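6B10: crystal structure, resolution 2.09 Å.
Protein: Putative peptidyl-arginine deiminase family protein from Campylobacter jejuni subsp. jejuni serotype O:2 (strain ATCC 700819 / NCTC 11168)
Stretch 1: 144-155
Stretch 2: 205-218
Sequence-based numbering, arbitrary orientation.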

ATOM      1  N   LEU A 144       3.485  10.832   8.052  1.00 46.78           N
ATOM      2  CA  LEU A 144       2.836   9.544   7.841  1.00 46.39           C
ATOM      3  C   LEU A 144       2.956   9.074   6.400  1.00 45.03           C
ATOM      4  O   LEU A 144       2.630   9.818   5.480  1.00 46.54           O
ATOM      5  CB  LEU A 144       1.359   9.647   8.235  1.00 47.00           C
ATOM      6  CG  LEU A 144       0.519   8.376   8.103  1.00 47.84           C
ATOM      7  CD1 LEU A 144      -0.422   8.228   9.287  1.00 48.11           C
ATOM      8  CD2 LEU A 144      -0.258   8.361   6.793  1.00 48.13           C
ATOM      9  N   GLU A 145       3.418   7.837   6.217  1.00 43.34           N
ATOM     10  CA  GLU A 145       3.431   7.188   4.907  1.00 42.01           C
ATOM     11  C   GLU A 145       2.222   6.266   4.789  1.00 38.64           C
ATOM     12  O   GLU A 145       1.788   5.682   5.778  1.00 38.13           O
ATOM     13  CB  GLU A 145       4.709   6.365   4.706  1.00 43.93           C
ATOM     14  CG  GLU A 145       6.012   7.099   4.997  1.00 46.47           C
ATOM     15  CD  GLU A 145       6.520   6.848   6.408  1.00 49.66           C
ATOM     16  OE1 GLU A 145       5.879   7.326   7.371  1.00 52.24           O
ATOM     17  OE2 GLU A 145       7.555   6.163   6.554  1.00 52.09           O
ATOM     18  N   GLY A 146       1.698   6.120   3.576  1.00 36.67           N
ATOM     19  CA  GLY A 146       0.532   5.270   3.326  1.00 35.43           C
ATOM     20  C   GLY A 146       0.753   3.811   3.689  1.00 33.27           C
ATOM     21  O   GLY A 146      -0.150   3.148   4.197  1.00 33.01           O
ATOM     22  N   GLY A 147       1.962   3.317   3.450  1.00 31.45           N
ATOM     23  CA  GLY A 147       2.322   1.946   3.809  1.00 30.66           C
ATOM     24  C   GLY A 147       2.446   1.664   5.298  1.00 29.96           C
ATOM     25  O   GLY A 147       2.578   0.509   5.693  1.00 29.72           O
ATOM     26  N   SER A 148       2.394   2.697   6.140  1.00 29.15           N
ATOM     27  CA  SER A 148       2.520   2.493   7.580  1.00 28.78           C
ATOM     28  C   SER A 148       1.183   2.264   8.304  1.00 26.85           C
ATOM     29  O   SER A 148       1.180   1.989   9.504  1.00 25.75           O
ATOM     30  CB  SER A 148       3.280   3.663   8.213  1.00 29.83           C
ATOM     31  OG  SER A 148       2.434   4.782   8.346  1.00 33.17           O
ATOM     32  N   ILE A 149       0.063   2.347   7.578  1.00 25.47           N
ATOM     33  CA  ILE A 149      -1.274   2.165   8.164  1.00 25.03           C
ATOM     34  C   ILE A 149      -2.148   1.249   7.299  1.00 24.05           C
ATOM     35  O   ILE A 149      -1.957   1.172   6.092  1.00 22.90           O
ATOM     36  CB  ILE A 149      -2.003   3.517   8.362  1.00 25.65           C
ATOM     37  CG1 ILE A 149      -1.989   4.335   7.063  1.00 26.35           C
ATOM     38  CG2 ILE A 149      -1.347   4.297   9.494  1.00 26.20           C
ATOM     39  CD1 ILE A 149      -2.805   5.609   7.104  1.00 27.35           C
ATOM     40  N   ASP A 150      -3.100   0.567   7.934  1.00 23.24           N
ATOM     41  CA  ASP A 150      -4.007  -0.359   7.251  1.00 23.91           C
ATOM     42  C   ASP A 150      -5.372  -0.346   7.970  1.00 23.28           C
ATOM     43  O   ASP A 150      -5.421  -0.445   9.194  1.00 23.58           O
ATOM     44  CB  ASP A 150      -3.382  -1.759   7.261  1.00 24.69           C
ATOM     45  CG  ASP A 150      -4.067  -2.722   6.320  1.00 25.62           C
ATOM     46  OD1 ASP A 150      -3.733  -2.730   5.121  1.00 25.64           O
ATOM     47  OD2 ASP A 150      -4.925  -3.501   6.786  1.00 27.16           O
ATOM     48  N   PHE A 151      -6.465  -0.217   7.217  1.00 22.51           N
ATOM     49  CA  PHE A 151      -7.807  -0.043   7.799  1.00 22.08           C
ATOM     50  C   PHE A 151      -8.744  -1.207   7.496  1.00 22.18           C
ATOM     51  O   PHE A 151      -8.682  -1.794   6.416  1.00 22.48           O
ATOM     52  CB  PHE A 151      -8.452   1.217   7.253  1.00 21.97           C
ATOM     53  CG  PHE A 151      -7.686   2.467   7.546  1.00 22.45           C
ATOM     54  CD1 PHE A 151      -7.758   3.055   8.795  1.00 22.33           C
ATOM     55  CD2 PHE A 151      -6.900   3.057   6.570  1.00 23.04           C
ATOM     56  CE1 PHE A 151      -7.064   4.211   9.069  1.00 22.59           C
ATOM     57  CE2 PHE A 151      -6.194   4.213   6.841  1.00 23.48           C
ATOM     58  CZ  PHE A 151      -6.281   4.793   8.094  1.00 23.00           C
ATOM     59  N   ASN A 152      -9.629  -1.522   8.437  1.00 21.43           N
ATOM     60  CA  ASN A 152     -10.637  -2.545   8.205  1.00 21.97           C
ATOM     61  C   ASN A 152     -11.977  -1.952   7.788  1.00 22.92           C
ATOM     62  O   ASN A 152     -12.893  -2.689   7.450  1.00 22.79           O
ATOM     63  CB  ASN A 152     -10.781  -3.481   9.418  1.00 21.78           C
ATOM     64  CG  ASN A 152     -11.653  -2.912  10.527  1.00 21.55           C
ATOM     65  OD1 ASN A 152     -11.798  -1.696  10.675  1.00 21.13           O
ATOM     66  ND2 ASN A 152     -12.231  -3.805  11.325  1.00 21.49           N
ATOM     67  N   GLY A 153     -12.076  -0.622   7.804  1.00 24.91           N
ATOM     68  CA  GLY A 153     -13.314   0.083   7.464  1.00 26.02           C
ATOM     69  C   GLY A 153     -14.413   0.059   8.522  1.00 27.25           C
ATOM     70  O   GLY A 153     -15.555   0.406   8.228  1.00 28.32           O
ATOM     71  N   GLU A 154     -14.083  -0.348   9.742  1.00 28.86           N
ATOM     72  CA  GLU A 154     -15.038  -0.362  10.850  1.00 30.91           C
ATOM     73  C   GLU A 154     -14.468   0.433  12.026  1.00 30.69           C
ATOM     74  O   GLU A 154     -14.855   0.214  13.169  1.00 31.10           O
ATOM     75  CB  GLU A 154     -15.335  -1.796  11.300  1.00 32.27           C
ATOM     76  CG  GLU A 154     -15.859  -2.715  10.212  1.00 34.69           C
ATOM     77  CD  GLU A 154     -17.229  -2.318   9.691  1.00 36.95           C
ATOM     78  OE1 GLU A 154     -18.099  -1.932  10.500  1.00 39.23           O
ATOM     79  OE2 GLU A 154     -17.440  -2.402   8.463  1.00 38.96           O
ATOM     80  N   GLY A 155     -13.552   1.355  11.737  1.00 29.11           N
ATOM     81  CA  GLY A 155     -12.955   2.191  12.762  1.00 28.14           C
ATOM     82  C   GLY A 155     -11.681   1.641  13.369  1.00 27.39           C
ATOM     83  O   GLY A 155     -11.130   2.240  14.299  1.00 27.61           O
ATOM     84  N   ASP A 205      12.272   2.775   5.740  1.00 72.08           N
ATOM     85  CA  ASP A 205      10.947   2.961   6.325  1.00 70.86           C
ATOM     86  C   ASP A 205      10.304   1.621   6.688  1.00 68.51           C
ATOM     87  O   ASP A 205      10.020   0.805   5.811  1.00 70.64           O
ATOM     88  CB  ASP A 205      10.042   3.731   5.357  1.00 71.55           C
ATOM     89  N   HIS A 206      10.089   1.409   7.986  1.00 66.96           N
ATOM     90  CA  HIS A 206       9.361   0.242   8.497  1.00 65.30           C
ATOM     91  C   HIS A 206       7.885   0.409   8.101  1.00 60.23           C
ATOM     92  O   HIS A 206       7.350   1.522   8.193  1.00 62.15           O
ATOM     93  CB  HIS A 206       9.514   0.170  10.025  1.00 68.45           C
ATOM     94  CG  HIS A 206       9.429  -1.214  10.592  1.00 73.04           C
ATOM     95  ND1 HIS A 206       8.347  -2.046  10.389  1.00 75.68           N
ATOM     96  CD2 HIS A 206      10.283  -1.898  11.390  1.00 75.41           C
ATOM     97  CE1 HIS A 206       8.550  -3.189  11.021  1.00 76.34           C
ATOM     98  NE2 HIS A 206       9.716  -3.124  11.637  1.00 77.41           N
ATOM     99  N   HIS A 207       7.234  -0.663   7.645  1.00 49.90           N
ATOM    100  CA  HIS A 207       5.857  -0.562   7.144  1.00 43.22           C
ATOM    101  C   HIS A 207       4.984  -1.756   7.505  1.00 37.16           C
ATOM    102  O   HIS A 207       5.360  -2.900   7.271  1.00 37.01           O
ATOM    103  CB  HIS A 207       5.848  -0.424   5.626  1.00 44.51           C
ATOM    104  CG  HIS A 207       6.325   0.903   5.123  1.00 47.24           C
ATOM    105  ND1 HIS A 207       6.024   2.095   5.748  1.00 48.06           N
ATOM    106  CD2 HIS A 207       7.049   1.225   4.026  1.00 48.68           C
ATOM    107  CE1 HIS A 207       6.558   3.093   5.066  1.00 49.07           C
ATOM    108  NE2 HIS A 207       7.185   2.593   4.017  1.00 50.21           N
ATOM    109  N   ILE A 208       3.798  -1.471   8.036  1.00 32.40           N
ATOM    110  CA  ILE A 208       2.828  -2.499   8.368  1.00 30.09           C
ATOM    111  C   ILE A 208       2.387  -3.290   7.130  1.00 29.29           C
ATOM    112  O   ILE A 208       2.041  -4.471   7.250  1.00 28.25           O
ATOM    113  CB  ILE A 208       1.589  -1.905   9.085  1.00 29.95           C
ATOM    114  CG1 ILE A 208       0.830  -2.989   9.865  1.00 30.08           C
ATOM    115  CG2 ILE A 208       0.651  -1.209   8.109  1.00 29.44           C
ATOM    116  CD1 ILE A 208       1.566  -3.473  11.097  1.00 30.12           C
ATOM    117  N   ASP A 209       2.427  -2.668   5.945  1.00 27.16           N
ATOM    118  CA  ASP A 209       2.018  -3.368   4.727  1.00 26.78           C
ATOM    119  C   ASP A 209       3.041  -4.401   4.224  1.00 26.73           C
ATOM    120  O   ASP A 209       2.828  -5.007   3.179  1.00 26.27           O
ATOM    121  CB  ASP A 209       1.595  -2.387   3.618  1.00 27.07           C
ATOM    122  CG  ASP A 209       2.774  -1.648   2.972  1.00 26.66           C
ATOM    123  OD1 ASP A 209       3.897  -1.683   3.510  1.00 27.59           O
ATOM    124  OD2 ASP A 209       2.566  -1.033   1.908  1.00 24.64           O
ATOM    125  N   THR A 210       4.138  -4.608   4.964  1.00 26.02           N
ATOM    126  CA  THR A 210       5.034  -5.736   4.706  1.00 25.72           C
ATOM    127  C   THR A 210       4.755  -6.896   5.662  1.00 25.12           C
ATOM    128  O   THR A 210       5.283  -7.986   5.477  1.00 26.56           O
ATOM    129  CB  THR A 210       6.523  -5.352   4.840  1.00 25.68           C
ATOM    130  OG1 THR A 210       6.810  -5.015   6.196  1.00 26.57           O
ATOM    131  CG2 THR A 210       6.874  -4.165   3.943  1.00 26.20           C
ATOM    132  N   LEU A 211       3.920  -6.664   6.668  1.00 24.60           N
ATOM    133  CA  LEU A 211       3.719  -7.617   7.753  1.00 24.16           C
ATOM    134  C   LEU A 211       2.300  -8.144   7.884  1.00 23.42           C
ATOM    135  O   LEU A 211       2.107  -9.349   8.052  1.00 22.67           O
ATOM    136  CB  LEU A 211       4.103  -6.965   9.081  1.00 24.63           C
ATOM    137  CG  LEU A 211       5.586  -6.689   9.301  1.00 25.16           C
ATOM    138  CD1 LEU A 211       5.764  -5.905  10.586  1.00 25.22           C
ATOM    139  CD2 LEU A 211       6.363  -7.995   9.353  1.00 25.85           C
ATOM    140  N   ALA A 212       1.318  -7.244   7.849  1.00 22.80           N
ATOM    141  CA  ALA A 212      -0.065  -7.602   8.180  1.00 22.99           C
ATOM    142  C   ALA A 212      -1.054  -6.645   7.546  1.00 22.09           C
ATOM    143  O   ALA A 212      -0.806  -5.444   7.498  1.00 22.51           O
ATOM    144  CB  ALA A 212      -0.258  -7.618   9.692  1.00 22.93           C
ATOM    145  N   ARG A 213      -2.183  -7.191   7.097  1.00 21.10           N
ATOM    146  CA  ARG A 213      -3.173  -6.463   6.322  1.00 20.95           C
ATOM    147  C   ARG A 213      -4.561  -7.022   6.602  1.00 21.07           C
ATOM    148  O   ARG A 213      -4.730  -8.238   6.647  1.00 21.32           O
ATOM    149  CB  ARG A 213      -2.932  -6.659   4.815  1.00 21.44           C
ATOM    150  CG  ARG A 213      -1.557  -6.304   4.269  1.00 21.58           C
ATOM    151  CD  ARG A 213      -1.337  -4.804   4.141  1.00 21.56           C
ATOM    152  NE  ARG A 213      -2.329  -4.178   3.279  1.00 21.20           N
ATOM    153  CZ  ARG A 213      -2.301  -4.164   1.945  1.00 21.46           C
ATOM    154  NH1 ARG A 213      -1.325  -4.749   1.262  1.00 21.52           N
ATOM    155  NH2 ARG A 213      -3.282  -3.576   1.283  1.00 21.77           N
ATOM    156  N   PHE A 214      -5.556  -6.156   6.760  1.00 20.20           N
ATOM    157  CA  PHE A 214      -6.938  -6.603   6.698  1.00 20.65           C
ATOM    158  C   PHE A 214      -7.283  -7.002   5.268  1.00 20.70           C
ATOM    159  O   PHE A 214      -6.932  -6.296   4.311  1.00 19.38           O
ATOM    160  CB  PHE A 214      -7.909  -5.508   7.141  1.00 21.06           C
ATOM    161  CG  PHE A 214      -7.867  -5.220   8.608  1.00 21.49           C
ATOM    162  CD1 PHE A 214      -8.465  -6.088   9.509  1.00 22.24           C
ATOM    163  CD2 PHE A 214      -7.232  -4.085   9.092  1.00 21.95           C
ATOM    164  CE1 PHE A 214      -8.427  -5.830  10.870  1.00 22.33           C
ATOM    165  CE2 PHE A 214      -7.193  -3.818  10.450  1.00 22.17           C
ATOM    166  CZ  PHE A 214      -7.792  -4.694  11.338  1.00 22.44           C
ATOM    167  N   ILE A 215      -7.987  -8.123   5.134  1.00 20.60           N
ATOM    168  CA  ILE A 215      -8.523  -8.547   3.841  1.00 20.86           C
ATOM    169  C   ILE A 215     -10.052  -8.512   3.807  1.00 21.90           C
ATOM    170  O   ILE A 215     -10.650  -8.504   2.730  1.00 22.40           O
ATOM    171  CB  ILE A 215      -8.005  -9.940   3.437  1.00 20.92           C
ATOM    172  CG1 ILE A 215      -8.429 -11.016   4.439  1.00 21.17           C
ATOM    173  CG2 ILE A 215      -6.496  -9.898   3.303  1.00 21.16           C
ATOM    174  CD1 ILE A 215      -8.018 -12.411   4.031  1.00 21.69           C
ATOM    175  N   ASP A 216     -10.678  -8.537   4.982  1.00 22.83           N
ATOM    176  CA  ASP A 216     -12.064  -8.101   5.136  1.00 23.08           C
ATOM    177  C   ASP A 216     -12.214  -7.520   6.539  1.00 23.55           C
ATOM    178  O   ASP A 216     -11.226  -7.437   7.274  1.00 22.75           O
ATOM    179  CB  ASP A 216     -13.068  -9.227   4.807  1.00 23.70           C
ATOM    180  CG  ASP A 216     -13.004 -10.414   5.769  1.00 23.77           C
ATOM    181  OD1 ASP A 216     -12.749 -10.254   6.979  1.00 24.02           O
ATOM    182  OD2 ASP A 216     -13.247 -11.533   5.299  1.00 25.39           O
ATOM    183  N   LYS A 217     -13.417  -7.082   6.905  1.00 24.42           N
ATOM    184  CA  LYS A 217     -13.613  -6.396   8.183  1.00 26.41           C
ATOM    185  C   LYS A 217     -13.278  -7.271   9.393  1.00 26.32           C
ATOM    186  O   LYS A 217     -13.001  -6.744  10.462  1.00 25.76           O
ATOM    187  CB  LYS A 217     -15.049  -5.875   8.323  1.00 28.11           C
ATOM    188  CG  LYS A 217     -16.099  -6.952   8.570  1.00 29.86           C
ATOM    189  CD  LYS A 217     -17.496  -6.349   8.557  1.00 31.89           C
ATOM    190  CE  LYS A 217     -18.533  -7.354   9.017  1.00 33.89           C
ATOM    191  NZ  LYS A 217     -19.917  -6.822   8.865  1.00 36.44           N
ATOM    192  N   ASN A 218     -13.292  -8.593   9.214  1.00 26.53           N
ATOM    193  CA  ASN A 218     -13.049  -9.530  10.308  1.00 27.65           C
ATOM    194  C   ASN A 218     -11.715 -10.264  10.265  1.00 26.30           C
ATOM    195  O   ASN A 218     -11.445 -11.065  11.151  1.00 26.30           O
ATOM    196  CB  ASN A 218     -14.168 -10.580  10.351  1.00 28.78           C
ATOM    197  CG  ASN A 218     -15.532  -9.968  10.556  1.00 30.19           C
ATOM    198  OD1 ASN A 218     -16.460 -10.231   9.795  1.00 34.48           O
ATOM    199  ND2 ASN A 218     -15.661  -9.140  11.575  1.00 31.92           N
TER
HETATM  200  O   HOH W   1       3.617   0.802  10.050  1.00 39.28           O
HETATM  201  O   HOH W   2      -5.759  -3.940   3.531  1.00 19.17           O

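Two short 3-10 segments, 146-148 and 208-210, each come shortly before a strand, and the strands 149-151 and 212-214 run roughly parallel, 28° apart. Their axes come no closer than 6.5 Å, and the Asp-150 side chain reaches across to the second strand; no backbone hydrogen bond joins the two strands. A direct backbone hydrogen bond joins the turns: Asp-209 N donates to Gly-147 O at 3.2 Å. Water 1 adds a bridge, donating to Ser-148 O and weakly accepting from Ile-208 N.

Glycine suits position 147 because a CB there would point at the other stretch, 3.1 Å from Asp-209 OD2 and 3.4 Å from His-207 CG; instead, Gly-147 CA lies over one face of the His-207 ring. The contact leaves His-207 ND1 buried without a partner.

Asp-150 is the central clamp. Its CB points toward the second strand, and its carboxylate splits the work: OD1 forms a salt bridge with Arg-213 NE at 2.7 Å, while OD2 accepts from Phe-214 N at 2.7 Å. Water 2 ties OD1 to Phe-214 O. Ile-208 CG2 packs 4.2 Å from Asp-150 CB, adding apolar cover.

Farther along, Asn-152 serves twice: its CB sits 3.4 Å from the Phe-214 ring centroid, a CH-pi contact, and its ND2 donates to Lys-217 O at 3.2 Å.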